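Extracellular ligand-binding receptor (Verminephrobacter eiseniae, PDB 4M88) probably binds an amino acid or similar solute between two lobes, serving as the extracellular substrate-binding component of an ABC transporter. Local coordinates at residues A[107-112]-A[154-159]; A[120-125]-A[288-293]; A[129-134]-A[344-349]; A[135-140]-A[166-171]; A[252-257]-A[284-289]. All blocks are in the same frame, centred on the assembly; numbering follows the deposited sequence.

Interaction 1: residues A[107-112]-A[154-159]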
# COMPACT_ATOMS: atom_id res chain seq x y z
N ALA A 107 -5.15 -4.17 -4.74
CA ALA A 107 -5.99 -5.31 -5.11
C ALA A 107 -6.03 -5.50 -6.63
O ALA A 107 -6.04 -4.52 -7.38
CB ALA A 107 -7.40 -5.14 -4.56
N GLU A 108 -6.03 -6.75 -7.07
CA GLU A 108 -6.01 -7.02 -8.50
C GLU A 108 -7.26 -6.44 -9.16
O GLU A 108 -7.20 -5.94 -10.28
CB GLU A 108 -5.87 -8.53 -8.78
CG GLU A 108 -5.71 -8.92 -10.25
CD GLU A 108 -4.46 -8.32 -10.92
OE1 GLU A 108 -3.56 -7.82 -10.21
OE2 GLU A 108 -4.39 -8.36 -12.17
N SER A 109 -8.39 -6.48 -8.45
CA SER A 109 -9.65 -5.99 -9.01
C SER A 109 -9.67 -4.48 -9.24
O SER A 109 -10.50 -3.97 -10.01
CB SER A 109 -10.83 -6.39 -8.12
OG SER A 109 -10.68 -5.87 -6.81
N LEU A 110 -8.77 -3.75 -8.58
CA LEU A 110 -8.69 -2.29 -8.73
C LEU A 110 -7.64 -1.90 -9.78
O LEU A 110 -7.61 -0.77 -10.27
CB LEU A 110 -8.34 -1.65 -7.39
CG LEU A 110 -9.27 -2.00 -6.22
CD1 LEU A 110 -8.77 -1.35 -4.94
CD2 LEU A 110 -10.71 -1.59 -6.53
N ARG A 111 -6.79 -2.85 -10.11
CA ARG A 111 -5.64 -2.62 -10.97
C ARG A 111 -5.91 -3.14 -12.38
O ARG A 111 -5.32 -2.68 -13.38
CB ARG A 111 -4.45 -3.35 -10.34
CG ARG A 111 -3.15 -3.24 -11.07
CD ARG A 111 -2.06 -3.84 -10.22
NE ARG A 111 -1.79 -3.05 -9.03
CZ ARG A 111 -0.57 -2.65 -8.67
NH1 ARG A 111 -0.41 -1.94 -7.56
NH2 ARG A 111 0.47 -2.97 -9.41
N THR A 112 -6.83 -4.09 -12.47
CA THR A 112 -7.13 -4.75 -13.74
C THR A 112 -8.63 -4.77 -13.91
O THR A 112 -9.34 -5.45 -13.16
CB THR A 112 -6.58 -6.19 -13.74
OG1 THR A 112 -5.18 -6.16 -13.43
CG2 THR A 112 -6.77 -6.84 -15.10
N GLY A 154 -11.09 -8.27 -0.61
CA GLY A 154 -10.70 -9.46 0.12
C GLY A 154 -10.99 -10.70 -0.71
O GLY A 154 -10.16 -11.61 -0.80
N THR A 155 -12.18 -10.74 -1.30
CA THR A 155 -12.56 -11.82 -2.20
C THR A 155 -11.61 -11.87 -3.41
O THR A 155 -11.25 -12.94 -3.89
CB THR A 155 -14.01 -11.66 -2.69
OG1 THR A 155 -14.90 -11.69 -1.57
CG2 THR A 155 -14.38 -12.79 -3.64
N SER A 156 -11.21 -10.69 -3.88
CA SER A 156 -10.26 -10.59 -4.98
C SER A 156 -8.94 -11.21 -4.56
O SER A 156 -8.34 -11.97 -5.32
CB SER A 156 -10.04 -9.13 -5.41
OG SER A 156 -8.98 -9.02 -6.35
N GLY A 157 -8.48 -10.87 -3.36
CA GLY A 157 -7.28 -11.47 -2.81
C GLY A 157 -7.39 -12.98 -2.71
O GLY A 157 -6.48 -13.71 -3.08
N MSE A 158 -8.54 -13.46 -2.23
CA MSE A 158 -8.72 -14.90 -2.04
C MSE A 158 -8.65 -15.62 -3.38
O MSE A 158 -8.05 -16.69 -3.49
CB MSE A 158 -10.07 -15.17 -1.36
CG MSE A 158 -10.28 -16.62 -1.01
SE MSE A 158 -8.99 -17.19 0.34
CE MSE A 158 -8.32 -18.77 -0.56
N ALA A 159 -9.26 -15.04 -4.41
CA ALA A 159 -9.22 -15.65 -5.74
C ALA A 159 -7.79 -15.68 -6.26
O ALA A 159 -7.39 -16.64 -6.93
CB ALA A 159 -10.13 -14.89 -6.72
O HOH W 1 -6.17 -8.93 -5.27

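Interaction 2: residues A[120-125]-A[288-293]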
# COMPACT_ATOMS: atom_id res chain seq x y z
N HIS A 120 0.32 3.15 -10.62
CA HIS A 120 0.57 2.43 -9.37
C HIS A 120 2.05 2.43 -9.03
O HIS A 120 2.87 2.06 -9.86
CB HIS A 120 0.06 0.99 -9.48
CG HIS A 120 -1.37 0.92 -9.89
ND1 HIS A 120 -2.41 1.06 -8.98
CD2 HIS A 120 -1.95 0.80 -11.11
CE1 HIS A 120 -3.56 1.00 -9.63
NE2 HIS A 120 -3.31 0.85 -10.92
N VAL A 121 2.38 2.87 -7.82
CA VAL A 121 3.77 2.95 -7.39
C VAL A 121 4.15 1.67 -6.62
O VAL A 121 5.28 1.21 -6.71
CB VAL A 121 4.00 4.21 -6.53
CG1 VAL A 121 5.42 4.24 -5.99
CG2 VAL A 121 3.74 5.46 -7.37
N ARG A 122 3.20 1.10 -5.88
CA ARG A 122 3.48 -0.14 -5.16
C ARG A 122 3.21 -1.33 -6.06
O ARG A 122 2.35 -1.27 -6.95
CB ARG A 122 2.60 -0.25 -3.91
CG ARG A 122 1.11 -0.21 -4.25
CD ARG A 122 0.27 -0.76 -3.11
NE ARG A 122 0.73 -0.23 -1.83
CZ ARG A 122 0.77 -0.93 -0.71
NH1 ARG A 122 1.19 -0.36 0.42
NH2 ARG A 122 0.38 -2.20 -0.70
N ALA A 123 3.93 -2.42 -5.82
CA ALA A 123 3.62 -3.68 -6.49
C ALA A 123 2.21 -4.11 -6.12
O ALA A 123 1.70 -3.75 -5.04
CB ALA A 123 4.62 -4.76 -6.09
N GLY A 124 1.56 -4.87 -6.99
CA GLY A 124 0.20 -5.29 -6.72
C GLY A 124 0.09 -6.44 -5.73
O GLY A 124 1.06 -7.18 -5.52
N ASP A 125 -1.09 -6.58 -5.12
CA ASP A 125 -1.40 -7.71 -4.25
C ASP A 125 -1.12 -9.03 -4.95
O ASP A 125 -0.69 -9.98 -4.30
CB ASP A 125 -2.87 -7.66 -3.81
CG ASP A 125 -3.13 -6.62 -2.73
OD1 ASP A 125 -2.19 -5.87 -2.38
OD2 ASP A 125 -4.28 -6.55 -2.24
N GLN A 288 4.16 5.98 5.63
CA GLN A 288 4.89 7.24 5.46
C GLN A 288 5.78 7.17 4.23
O GLN A 288 5.83 8.10 3.44
CB GLN A 288 5.72 7.55 6.71
CG GLN A 288 4.84 7.94 7.89
CD GLN A 288 5.55 7.90 9.21
OE1 GLN A 288 6.61 7.31 9.33
NE2 GLN A 288 4.95 8.53 10.23
N LEU A 289 6.49 6.06 4.07
CA LEU A 289 7.39 5.93 2.93
C LEU A 289 6.61 5.87 1.63
O LEU A 289 7.03 6.44 0.62
CB LEU A 289 8.31 4.71 3.08
CG LEU A 289 9.26 4.44 1.91
CD1 LEU A 289 10.13 5.65 1.62
CD2 LEU A 289 10.13 3.24 2.23
N GLU A 290 5.46 5.20 1.64
CA GLU A 290 4.61 5.12 0.46
C GLU A 290 4.12 6.50 0.05
O GLU A 290 4.07 6.82 -1.14
CB GLU A 290 3.41 4.21 0.72
CG GLU A 290 2.54 3.98 -0.51
CD GLU A 290 1.83 2.63 -0.48
OE1 GLU A 290 1.77 1.99 0.59
OE2 GLU A 290 1.33 2.21 -1.55
N GLY A 291 3.75 7.32 1.03
CA GLY A 291 3.26 8.66 0.72
C GLY A 291 4.39 9.51 0.16
O GLY A 291 4.22 10.25 -0.80
N TYR A 292 5.57 9.37 0.76
CA TYR A 292 6.74 10.10 0.28
C TYR A 292 7.08 9.72 -1.17
O TYR A 292 7.30 10.59 -2.01
CB TYR A 292 7.91 9.83 1.23
CG TYR A 292 9.23 10.41 0.77
CD1 TYR A 292 9.61 11.69 1.14
CD2 TYR A 292 10.09 9.67 -0.05
CE1 TYR A 292 10.82 12.22 0.73
CE2 TYR A 292 11.31 10.20 -0.47
CZ TYR A 292 11.66 11.48 -0.08
OH TYR A 292 12.86 12.01 -0.50
N LEU A 293 7.10 8.43 -1.46
CA LEU A 293 7.47 7.98 -2.81
C LEU A 293 6.39 8.30 -3.85
O LEU A 293 6.69 8.55 -5.02
CB LEU A 293 7.77 6.47 -2.83
CG LEU A 293 9.09 6.10 -2.15
CD1 LEU A 293 9.27 4.59 -2.02
CD2 LEU A 293 10.28 6.70 -2.89

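Interaction 3: residues A[129-134]-A[344-349]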
# COMPACT_ATOMS: atom_id res chain seq x y z
N ILE A 129 1.16 -11.82 -3.32
CA ILE A 129 0.60 -13.13 -2.98
C ILE A 129 1.35 -14.28 -3.66
O ILE A 129 1.57 -15.34 -3.05
CB ILE A 129 -0.90 -13.17 -3.33
CG1 ILE A 129 -1.70 -12.38 -2.27
CG2 ILE A 129 -1.42 -14.60 -3.38
CD1 ILE A 129 -3.11 -12.01 -2.73
N GLU A 130 1.76 -14.08 -4.92
CA GLU A 130 2.55 -15.10 -5.61
C GLU A 130 3.87 -15.32 -4.87
O GLU A 130 4.32 -16.46 -4.70
CB GLU A 130 2.79 -14.72 -7.07
CG GLU A 130 1.53 -14.88 -7.94
CD GLU A 130 1.66 -14.24 -9.32
OE1 GLU A 130 2.55 -13.38 -9.51
OE2 GLU A 130 0.85 -14.60 -10.21
N GLU A 131 4.49 -14.23 -4.44
CA GLU A 131 5.71 -14.28 -3.65
C GLU A 131 5.52 -15.00 -2.31
O GLU A 131 6.37 -15.79 -1.89
CB GLU A 131 6.23 -12.86 -3.40
CG GLU A 131 7.52 -12.80 -2.62
CD GLU A 131 8.74 -13.02 -3.48
OE1 GLU A 131 8.57 -13.27 -4.70
OE2 GLU A 131 9.87 -12.94 -2.94
N ILE A 132 4.41 -14.72 -1.63
CA ILE A 132 4.11 -15.40 -0.36
C ILE A 132 3.97 -16.89 -0.57
O ILE A 132 4.51 -17.70 0.21
CB ILE A 132 2.81 -14.90 0.26
CG1 ILE A 132 3.04 -13.59 0.98
CG2 ILE A 132 2.28 -15.89 1.29
CD1 ILE A 132 1.78 -13.01 1.56
N VAL A 133 3.27 -17.29 -1.63
CA VAL A 133 3.06 -18.71 -1.85
C VAL A 133 4.37 -19.42 -2.22
O VAL A 133 4.61 -20.55 -1.79
CB VAL A 133 1.93 -18.97 -2.87
CG1 VAL A 133 1.74 -20.47 -3.06
CG2 VAL A 133 0.64 -18.36 -2.36
N SER A 134 5.22 -18.74 -2.98
CA SER A 134 6.56 -19.26 -3.26
C SER A 134 7.37 -19.43 -1.96
O SER A 134 8.05 -20.45 -1.75
CB SER A 134 7.30 -18.30 -4.21
OG SER A 134 8.67 -18.63 -4.31
N VAL A 344 9.21 -6.54 -4.66
CA VAL A 344 8.53 -7.21 -3.56
C VAL A 344 9.61 -7.85 -2.69
O VAL A 344 10.52 -8.49 -3.20
CB VAL A 344 7.55 -8.29 -4.08
CG1 VAL A 344 7.25 -9.30 -3.01
CG2 VAL A 344 6.26 -7.66 -4.60
N ASN A 345 9.53 -7.66 -1.37
CA ASN A 345 10.57 -8.17 -0.50
C ASN A 345 9.93 -8.62 0.81
O ASN A 345 9.26 -7.83 1.48
CB ASN A 345 11.61 -7.07 -0.23
CG ASN A 345 12.89 -7.60 0.40
OD1 ASN A 345 13.01 -8.78 0.72
ND2 ASN A 345 13.86 -6.71 0.58
N ILE A 346 10.11 -9.88 1.17
CA ILE A 346 9.45 -10.37 2.37
C ILE A 346 10.33 -10.18 3.58
O ILE A 346 11.46 -10.67 3.61
CB ILE A 346 9.10 -11.85 2.26
CG1 ILE A 346 8.18 -12.09 1.06
CG2 ILE A 346 8.44 -12.33 3.54
CD1 ILE A 346 7.84 -13.54 0.86
N GLY A 347 9.82 -9.46 4.58
CA GLY A 347 10.51 -9.33 5.85
C GLY A 347 9.87 -10.28 6.84
O GLY A 347 8.69 -10.59 6.72
N VAL A 348 10.64 -10.76 7.82
CA VAL A 348 10.05 -11.57 8.87
C VAL A 348 10.39 -10.96 10.21
O VAL A 348 11.55 -10.57 10.43
CB VAL A 348 10.56 -13.03 8.82
CG1 VAL A 348 9.90 -13.87 9.92
CG2 VAL A 348 10.31 -13.63 7.44
N ILE A 349 9.40 -10.83 11.08
CA ILE A 349 9.66 -10.29 12.42
C ILE A 349 10.42 -11.32 13.26
O ILE A 349 9.96 -12.44 13.47
CB ILE A 349 8.36 -9.87 13.12
CG1 ILE A 349 7.62 -8.82 12.28
CG2 ILE A 349 8.66 -9.29 14.52
CD1 ILE A 349 6.30 -8.36 12.91

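Interaction 4: residues A[135-140]-A[166-171]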
# COMPACT_ATOMS: atom_id res chain seq x y z
N HIS A 135 7.30 -18.42 -1.10
CA HIS A 135 8.03 -18.42 0.16
C HIS A 135 7.54 -19.56 1.04
O HIS A 135 8.34 -20.27 1.66
CB HIS A 135 7.85 -17.07 0.85
CG HIS A 135 8.47 -16.97 2.20
ND1 HIS A 135 9.81 -16.71 2.39
CD2 HIS A 135 7.93 -17.06 3.44
CE1 HIS A 135 10.07 -16.66 3.68
NE2 HIS A 135 8.95 -16.87 4.34
N ALA A 136 6.23 -19.75 1.10
CA ALA A 136 5.65 -20.82 1.91
C ALA A 136 6.19 -22.17 1.48
O ALA A 136 6.51 -23.02 2.31
CB ALA A 136 4.12 -20.79 1.84
N GLN A 137 6.31 -22.38 0.18
CA GLN A 137 6.90 -23.62 -0.29
C GLN A 137 8.36 -23.81 0.12
O GLN A 137 8.78 -24.93 0.39
CB GLN A 137 6.79 -23.74 -1.80
CG GLN A 137 5.47 -24.28 -2.22
CD GLN A 137 5.55 -25.02 -3.52
OE1 GLN A 137 6.11 -24.53 -4.49
NE2 GLN A 137 4.99 -26.23 -3.55
N MSE A 138 9.12 -22.73 0.17
CA MSE A 138 10.51 -22.82 0.59
C MSE A 138 10.62 -23.06 2.10
O MSE A 138 11.66 -23.47 2.60
CB MSE A 138 11.29 -21.58 0.17
CG MSE A 138 11.24 -21.35 -1.33
SE MSE A 138 12.48 -19.99 -1.96
CE MSE A 138 11.71 -18.40 -1.14
N LEU A 139 9.53 -22.81 2.83
CA LEU A 139 9.49 -23.14 4.25
C LEU A 139 9.04 -24.59 4.44
O LEU A 139 8.88 -25.05 5.57
CB LEU A 139 8.56 -22.20 5.02
CG LEU A 139 8.86 -20.71 4.87
CD1 LEU A 139 7.88 -19.86 5.69
CD2 LEU A 139 10.28 -20.41 5.26
N GLY A 140 8.82 -25.28 3.33
CA GLY A 140 8.46 -26.69 3.39
C GLY A 140 6.97 -26.93 3.58
O GLY A 140 6.55 -28.02 3.94
N LYS A 166 -2.53 -22.97 -7.24
CA LYS A 166 -2.72 -24.03 -8.21
C LYS A 166 -1.66 -23.98 -9.33
O LYS A 166 -1.52 -24.93 -10.10
CB LYS A 166 -4.17 -24.11 -8.70
CG LYS A 166 -4.49 -23.38 -9.98
CD LYS A 166 -5.93 -23.66 -10.43
CE LYS A 166 -6.94 -23.25 -9.36
NZ LYS A 166 -8.34 -23.17 -9.90
N THR A 167 -0.89 -22.90 -9.37
CA THR A 167 0.21 -22.77 -10.32
C THR A 167 1.59 -22.51 -9.70
O THR A 167 2.46 -21.94 -10.36
CB THR A 167 -0.04 -21.63 -11.34
OG1 THR A 167 -0.07 -20.37 -10.65
CG2 THR A 167 -1.35 -21.83 -12.08
N VAL A 168 1.83 -22.89 -8.44
CA VAL A 168 3.19 -22.74 -7.92
C VAL A 168 4.07 -23.90 -8.36
O VAL A 168 3.67 -25.06 -8.26
CB VAL A 168 3.29 -22.56 -6.40
CG1 VAL A 168 3.06 -21.12 -6.07
CG2 VAL A 168 2.32 -23.47 -5.66
N PRO A 169 5.28 -23.58 -8.86
CA PRO A 169 6.13 -24.55 -9.54
C PRO A 169 6.76 -25.59 -8.65
O PRO A 169 7.41 -26.48 -9.18
CB PRO A 169 7.25 -23.68 -10.13
CG PRO A 169 7.31 -22.51 -9.26
CD PRO A 169 5.89 -22.24 -8.82
N GLY A 170 6.60 -25.50 -7.33
CA GLY A 170 7.22 -26.47 -6.46
C GLY A 170 6.36 -27.70 -6.29
O GLY A 170 6.84 -28.76 -5.88
N GLY A 171 5.07 -27.57 -6.60
CA GLY A 171 4.16 -28.69 -6.49
C GLY A 171 2.87 -28.31 -5.79
O GLY A 171 2.59 -27.14 -5.57

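Interaction 5: residues A[252-257]-A[284-289]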
# COMPACT_ATOMS: atom_id res chain seq x y z
N ILE A 252 6.00 -10.09 6.58
CA ILE A 252 5.31 -8.96 5.96
C ILE A 252 5.91 -8.76 4.57
O ILE A 252 7.11 -8.55 4.44
CB ILE A 252 5.51 -7.66 6.76
CG1 ILE A 252 5.07 -7.85 8.21
CG2 ILE A 252 4.75 -6.51 6.11
CD1 ILE A 252 5.46 -6.67 9.11
N VAL A 253 5.08 -8.84 3.54
CA VAL A 253 5.57 -8.59 2.18
C VAL A 253 5.66 -7.09 2.01
O VAL A 253 4.66 -6.38 2.19
CB VAL A 253 4.63 -9.14 1.13
CG1 VAL A 253 5.27 -9.02 -0.24
CG2 VAL A 253 4.36 -10.57 1.41
N GLN A 254 6.85 -6.60 1.67
CA GLN A 254 7.06 -5.16 1.54
C GLN A 254 7.09 -4.75 0.08
O GLN A 254 7.68 -5.44 -0.75
CB GLN A 254 8.37 -4.75 2.19
CG GLN A 254 8.49 -5.12 3.66
CD GLN A 254 7.64 -4.24 4.58
OE1 GLN A 254 6.58 -3.74 4.19
NE2 GLN A 254 8.11 -4.07 5.81
N ALA A 255 6.45 -3.62 -0.23
CA ALA A 255 6.44 -3.11 -1.60
C ALA A 255 7.51 -2.04 -1.78
O ALA A 255 7.74 -1.55 -2.89
CB ALA A 255 5.06 -2.53 -1.95
N PHE A 256 8.18 -1.70 -0.68
CA PHE A 256 9.17 -0.63 -0.69
C PHE A 256 10.32 -1.04 0.20
O PHE A 256 10.14 -1.92 1.06
CB PHE A 256 8.54 0.66 -0.14
CG PHE A 256 7.34 1.12 -0.90
CD1 PHE A 256 7.50 1.74 -2.13
CD2 PHE A 256 6.06 0.93 -0.40
CE1 PHE A 256 6.40 2.18 -2.85
CE2 PHE A 256 4.95 1.36 -1.12
CZ PHE A 256 5.13 1.99 -2.35
N PRO A 257 11.50 -0.41 0.03
CA PRO A 257 12.61 -0.67 0.97
C PRO A 257 12.18 -0.33 2.39
O PRO A 257 11.22 0.41 2.59
CB PRO A 257 13.70 0.31 0.50
CG PRO A 257 13.40 0.55 -0.96
CD PRO A 257 11.88 0.53 -1.04
N TYR A 284 9.73 5.17 11.76
CA TYR A 284 8.86 5.42 10.60
C TYR A 284 8.07 4.19 10.17
O TYR A 284 8.40 3.07 10.56
CB TYR A 284 9.67 5.96 9.42
CG TYR A 284 10.47 7.17 9.82
CD1 TYR A 284 9.86 8.23 10.49
CD2 TYR A 284 11.83 7.23 9.60
CE1 TYR A 284 10.59 9.33 10.89
CE2 TYR A 284 12.57 8.32 9.99
CZ TYR A 284 11.94 9.36 10.64
OH TYR A 284 12.68 10.46 11.04
N THR A 285 7.03 4.40 9.36
CA THR A 285 6.22 3.30 8.85
C THR A 285 6.26 3.21 7.33
O THR A 285 6.68 4.15 6.64
CB THR A 285 4.74 3.43 9.26
OG1 THR A 285 4.13 4.49 8.50
CG2 THR A 285 4.62 3.73 10.73
N GLU A 286 5.78 2.08 6.81
CA GLU A 286 5.69 1.84 5.38
C GLU A 286 4.72 2.81 4.71
O GLU A 286 4.91 3.21 3.56
CB GLU A 286 5.25 0.40 5.13
CG GLU A 286 6.27 -0.66 5.60
CD GLU A 286 6.18 -0.99 7.08
OE1 GLU A 286 5.44 -0.29 7.82
OE2 GLU A 286 6.85 -1.95 7.51
N PHE A 287 3.67 3.21 5.41
CA PHE A 287 2.73 4.18 4.83
C PHE A 287 3.33 5.57 4.67
O PHE A 287 3.05 6.26 3.70
CB PHE A 287 1.42 4.23 5.60
CG PHE A 287 0.51 3.07 5.30
CD1 PHE A 287 0.29 2.68 3.98
CD2 PHE A 287 -0.06 2.33 6.32
CE1 PHE A 287 -0.52 1.58 3.68
CE2 PHE A 287 -0.88 1.25 6.03
CZ PHE A 287 -1.11 0.87 4.71
N GLN A 288 4.16 5.98 5.63
CA GLN A 288 4.89 7.24 5.46
C GLN A 288 5.78 7.17 4.23
O GLN A 288 5.83 8.10 3.44
CB GLN A 288 5.72 7.55 6.71
CG GLN A 288 4.84 7.94 7.89
CD GLN A 288 5.55 7.90 9.21
OE1 GLN A 288 6.61 7.31 9.33
NE2 GLN A 288 4.95 8.53 10.23
N LEU A 289 6.49 6.06 4.07
CA LEU A 289 7.39 5.93 2.93
C LEU A 289 6.61 5.87 1.63
O LEU A 289 7.03 6.44 0.62
CB LEU A 289 8.31 4.71 3.08
CG LEU A 289 9.26 4.44 1.91
CD1 LEU A 289 10.13 5.65 1.62
CD2 LEU A 289 10.13 3.24 2.23

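Interaction 1: residues A[107-112]-A[154-159]
Ser156 supplies the whole of its helix's share in the contact, set against Ser109 and the backbone of Glu108. Followed from its start, segment 154-159 opens with Gly154, whose carbonyl takes the amide of Met158 one turn on, while the hydroxyl of Thr155 folds back in a weak bond to Leu151. Ser156 comes next and points across. With OG anti to the backbone N (chi1 172°), its hydroxyl reaches the first turn of the short helix about 108-111. Ser109 N gives Ser156 OG a weak, bent hydrogen bond of 3.3 Å, with 137° at the hydrogen. A water reinforces this thin link, since it accepts from Glu108 N at 2.8 Å and stands 3.0 Å from Ser156 OG. Two successive amides near the start of one helix are thus served by a single hydroxyl, one directly and one through water. Alongside, Ser109 OG lies 3.6 Å from Ser156 CB. Beyond Ser156, the selenomethionine at Met158 turns its side chain to Thr146 and Tyr148 of strand 143-149. Helix 152-166 therefore backs onto its own sheet while presenting this surface patch to helix 108-111, whose Glu108, like Ala107 just before it, also touches helix 125-138.

Interaction 2: residues A[120-125]-A[288-293]
The segment carrying Arg122 is a crossover between the two lobes of this periplasmic binding protein, leading from strand 118-119 of the five-stranded sheet to helix 125-138 beside the seven-stranded one, and Arg122 ties it to Glu290 of helix 286-303. The salt bridge is two-pronged and side-on: NE of Arg122 gives to OE2 of Glu290 at 2.5 Å, and NH1 of Arg122 to OE1 of Glu290 at 2.4 Å. Such short values are doubtful as measures of strength, but both bonds are nearly straight, at about 170°. Guanidinium and carboxylate planes lie 11° apart, and NE reaches OE2 on its syn side. A bend in the arginine chain (chi3 46°) turns this edge toward the acid, which comes to meet it on a chain extended beyond CG. Second-shell partners fix both groups: Ser231 O also takes a bond from NH1, and Asn102 donates to OE2 while its own OD1 receives the amides of Val121 and Arg122. A leucine at Arg122 would probably leave the buried Glu290 carboxylate without its countercharge and Ser231 O without this donor. Around the pair, Phe256 packs on Glu290 and Leu293, and helix 265-277 covers helix 286-303 at Leu289 and Tyr292.

Interaction 3: residues A[129-134]-A[344-349]
Glu131 meets Val344 and Ile346 with the aliphatic part of its side chain, not with its carboxylate. Its first torsion swings CG anti to the backbone N (chi1 -179°), out from the helix toward the strand, and a bend at the next bond (chi2 82°) then turns the acid group aside. Glu131 CG is left as the meeting point: Val344 CG1 lies 3.5 Å from it, and Ile346 CD1 approaches the same CG to 3.6 Å from another direction. The glutamate and the valine slide past each other in opposite directions, so that Val344 CG1 also runs close to Glu131 CB, at 3.7 Å. Ile346 instead crosses the glutamate at a slant. Its CG1 is anti to the carbonyl carbon and its chain is straight at the next bond (chi2 178°), which carries Ile346 CD1 up to the helix backbone, 3.8 Å from Glu131 O and 4.3 Å from Ile132 CA. The terminal methyl is thereby lodged against both the side chain and the main chain of one helical turn. The side-chain contacts are all between carbons, a partly buried seam in which a charged residue lends its methylenes to the join. Ile132 adds little here, because its side chain is given to Val253 and Leu230. Val253, on strand 250-254, is also touched by Val344 and Ile346. Helix 125-138 consequently rests across two antiparallel neighbours of the seven-stranded sheet, strands 250-254 and 345-349, while Ile129 and Val133 pack against helix 152-166.

Interaction 4: residues A[135-140]-A[166-171]
Gln137 and Gly170 have the closest backbones of the pair, 6.8 Å from CA to CA, where a helix nears its end and the other segment makes a turn. Helix 125-138 stops in a Schellman motif: Gly140 takes a positive phi of 85°, and its amide bonds back to Gln137 O. Across from it, Val168 to Gly171 form a type I beta turn, closed by a weak bond from Gly171 N to Val168 O; Gly171, with phi 133°, again adopts a backbone shape that calls for glycine. The setting is the alpha/beta lobe built on the seven-stranded sheet. Helices 125-138 and 152-166 run into and out of strand 143-149, and the turn follows the second helix on the way to edge strand 174-180, so the contact joins the two helix ends at the surface. One side chain spans the gap. Gln137 is extended beyond CG (chi2 -152°), and its amide lies over the turn. Gln137 OE1 comes within 3.0 Å of Gly170 CA and equally near Gly170 N, so close that a CB on Gly170 would collide with it. Gln137 NE2 sits farther along the turn, 3.3 Å from Gly171 O and as near to Gly171 N, the two nitrogens being donors that do not bond each other. Val168 flanks the amide, its CB 3.9 Å from Gln137 OE1, and Ile173 touches both side chains.

Interaction 5: residues A[252-257]-A[284-289]
A capping box at the start of helix 286-303 sets Glu286 against Gln254, at the end of strand 250-254 where the chain leaves the seven-stranded sheet toward the other lobe. Thr285 OG1 accepts from Gln288 N, and Gln288 OE1 returns the favour to Thr285 N, fixing the helix end. Glu286 stands in the first turn, its chain bent at chi2 (83°) so that the carboxylate swings to the strand. Gln254 NE2 donates to Glu286 OE2 at 3.0 Å, fairly straight at 163°, and OE2 receives it on its anti lone pair, with the bond near the Gln254 amide plane. The side chains cross at about a right angle, which brings Gln254 OE1 to 3.4 Å from Glu286 CG. The same NE2 bonds Tyr357 OH, and OE2 also holds a glycerol, probably from the crystallisation liquor, consistent with a pocket between the lobes. A leucine in place of Gln254 would probably leave Glu286 OE2 and Tyr357 OH each short of a polar partner. Farther along, one branch of Leu289 packs on Phe256, Leu289 CD2 to Phe256 CB 3.8 Å, and the same CD2 of Leu289 lies tight, 3.1 Å, against Pro257 O.

Polarity in this set does not simply follow depth. Interactions 2 and 5 are buried, share Gln288 and Leu289 of helix 286-303 and meet through the ring of Phe256, yet each is centred on a carboxylate, ion-paired in one and amide-bound in the other. Interaction 3, partly buried, is apolar in its side chains; it uses helix 125-138 in common with interaction 4 and reaches interaction 5 through the neighbouring strands 345-349 and 250-254. Interactions 1 and 4 lie at the surface, where a lone serine or glutamine side chain reaches the opposing backbone, with water taking part in interaction 1. Arg111 of interaction 1 bonds Arg122 O, tying that surface patch to the crossover of interaction 2.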